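Local coordinates for GAF domain/HD domain protein (Geobacter sulfurreducens, PDB 3EEA) that is of unknown function, probably with phosphatase activity in the full-length protein, of which this chain is the GAF domain, at residues 56-59 and 60-63. Numbering follows the deposited sequence.
Sequences ASFL and PVFR
Leu59 lies under the flat guanidinium of Arg63, one helical turn further on, with CG centred below one face, 4.0 Å from the plane, and CD2 3.8 Å from Arg63 NH2. A branched aliphatic tip suits the face of a planar cation, whose N-H groups point outward in its plane, and the arginine chain reaches it by bending at chi2 and chi3. Leu59 CG stands anti to the backbone N (chi1 -162°), which directs the isobutyl group along the helix flank toward this partner. With an alanine here, the guanidinium would lose the isobutyl surface under one face and would probably be freer to turn, and the contact with Ser51 of strand 46-52 would probably be reduced. The backbone is tied by two i to i+4 hydrogen bonds: Phe62 N to Phe58 O at 3.0 Å, almost straight at 174°, and Arg63 N to Leu59 O, also 3.0 Å. Pro60 fits the first turn, where its missing N-H costs little; its CD lies 3.5 Å from Ala56 O. Val61 CG2 lies loosely at the edge of the Phe58 ring, 4.4 Å from CD1, while buried Phe62 turns inward to meet Tyr37 edge-to-face and Pro48 and Ser51 of strand 46-52. This is the opening turn of a short surface helix, 59-64, that follows strand 46-52 in the GAF fold, with Phe58, just before it, lining the pocket in which a polyether, probably from the crystallisation liquor, is bound.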
ATOM      1  N   ALA A  56       4.574 -12.306  23.162  1.00 28.27           N
ATOM      2  CA  ALA A  56       4.249 -11.370  24.231  1.00 28.47           C
ATOM      3  C   ALA A  56       5.420 -11.123  25.193  1.00 28.65           C
ATOM      4  O   ALA A  56       5.601  -9.987  25.681  1.00 29.32           O
ATOM      5  CB  ALA A  56       3.030 -11.863  25.010  1.00 28.56           C
ATOM      6  N   SER A  57       6.201 -12.168  25.470  1.00 28.23           N
ATOM      7  CA  SER A  57       7.345 -12.019  26.358  1.00 28.55           C
ATOM      8  C   SER A  57       8.393 -11.052  25.802  1.00 28.07           C
ATOM      9  O   SER A  57       9.131 -10.455  26.575  1.00 27.81           O
ATOM     10  CB  SER A  57       8.004 -13.367  26.654  1.00 28.59           C
ATOM     11  OG  SER A  57       8.542 -13.940  25.481  1.00 29.98           O
ATOM     12  N   PHE A  58       8.455 -10.875  24.479  1.00 27.62           N
ATOM     13  CA  PHE A  58       9.460  -9.971  23.894  1.00 26.97           C
ATOM     14  C   PHE A  58       8.979  -8.520  23.702  1.00 25.63           C
ATOM     15  O   PHE A  58       9.765  -7.626  23.366  1.00 26.04           O
ATOM     16  CB  PHE A  58      10.004 -10.561  22.603  1.00 27.58           C
ATOM     17  CG  PHE A  58      10.836 -11.786  22.809  1.00 30.14           C
ATOM     18  CD1 PHE A  58      12.081 -11.700  23.438  1.00 31.93           C
ATOM     19  CD2 PHE A  58      10.378 -13.040  22.390  1.00 32.35           C
ATOM     20  CE1 PHE A  58      12.861 -12.838  23.644  1.00 32.14           C
ATOM     21  CE2 PHE A  58      11.159 -14.189  22.580  1.00 33.25           C
ATOM     22  CZ  PHE A  58      12.408 -14.079  23.208  1.00 33.57           C
ATOM     23  N   LEU A  59       7.714  -8.252  23.976  1.00 24.85           N
ATOM     24  CA  LEU A  59       7.210  -6.910  23.817  1.00 23.80           C
ATOM     25  C   LEU A  59       7.910  -5.878  24.737  1.00 22.28           C
ATOM     26  O   LEU A  59       8.266  -4.813  24.262  1.00 21.49           O
ATOM     27  CB  LEU A  59       5.698  -6.883  23.989  1.00 24.10           C
ATOM     28  CG  LEU A  59       4.950  -5.681  23.457  1.00 26.06           C
ATOM     29  CD1 LEU A  59       5.177  -5.505  21.923  1.00 25.47           C
ATOM     30  CD2 LEU A  59       3.460  -5.872  23.847  1.00 26.45           C
ATOM     31  N   PRO A  60       8.133  -6.198  26.034  1.00 22.19           N
ATOM     32  CA  PRO A  60       8.912  -5.244  26.869  1.00 21.87           C
ATOM     33  C   PRO A  60      10.335  -5.014  26.356  1.00 20.75           C
ATOM     34  O   PRO A  60      10.851  -3.923  26.489  1.00 21.74           O
ATOM     35  CB  PRO A  60       8.987  -5.921  28.244  1.00 21.52           C
ATOM     36  CG  PRO A  60       7.946  -6.993  28.226  1.00 23.27           C
ATOM     37  CD  PRO A  60       7.641  -7.352  26.810  1.00 21.75           C
ATOM     38  N   VAL A  61      10.955  -6.047  25.795  1.00 20.88           N
ATOM     39  CA  VAL A  61      12.292  -5.934  25.192  1.00 21.13           C
ATOM     40  C   VAL A  61      12.331  -4.982  23.973  1.00 20.94           C
ATOM     41  O   VAL A  61      13.161  -4.069  23.897  1.00 21.23           O
ATOM     42  CB  VAL A  61      12.812  -7.318  24.746  1.00 21.78           C
ATOM     43  CG1 VAL A  61      14.131  -7.177  23.955  1.00 24.01           C
ATOM     44  CG2 VAL A  61      12.965  -8.246  25.967  1.00 23.01           C
ATOM     45  N   PHE A  62      11.430  -5.215  23.019  1.00 19.70           N
ATOM     46  CA  PHE A  62      11.236  -4.298  21.904  1.00 18.94           C
ATOM     47  C   PHE A  62      11.041  -2.856  22.381  1.00 19.24           C
ATOM     48  O   PHE A  62      11.692  -1.945  21.879  1.00 19.46           O
ATOM     49  CB  PHE A  62      10.024  -4.729  21.057  1.00 19.27           C
ATOM     50  CG  PHE A  62       9.630  -3.716  20.027  1.00 16.33           C
ATOM     51  CD1 PHE A  62      10.453  -3.489  18.936  1.00 17.35           C
ATOM     52  CD2 PHE A  62       8.496  -2.940  20.178  1.00 18.30           C
ATOM     53  CE1 PHE A  62      10.147  -2.559  17.982  1.00 14.84           C
ATOM     54  CE2 PHE A  62       8.187  -1.969  19.242  1.00 17.49           C
ATOM     55  CZ  PHE A  62       9.015  -1.781  18.119  1.00 17.82           C
ATOM     56  N   ARG A  63      10.146  -2.646  23.338  1.00 19.61           N
ATOM     57  CA  ARG A  63       9.766  -1.280  23.709  1.00 20.99           C
ATOM     58  C   ARG A  63      10.888  -0.516  24.415  1.00 21.21           C
ATOM     59  O   ARG A  63      10.915   0.717  24.355  1.00 22.85           O
ATOM     60  CB  ARG A  63       8.515  -1.261  24.548  1.00 21.44           C
ATOM     61  CG  ARG A  63       7.297  -1.768  23.817  1.00 27.22           C
ATOM     62  CD  ARG A  63       6.067  -0.916  24.104  1.00 32.44           C
ATOM     63  NE  ARG A  63       5.224  -1.595  25.055  1.00 38.26           N
ATOM     64  CZ  ARG A  63       3.993  -2.037  24.822  1.00 40.52           C
ATOM     65  NH1 ARG A  63       3.394  -1.859  23.643  1.00 43.20           N
ATOM     66  NH2 ARG A  63       3.346  -2.663  25.799  1.00 42.03           N
TER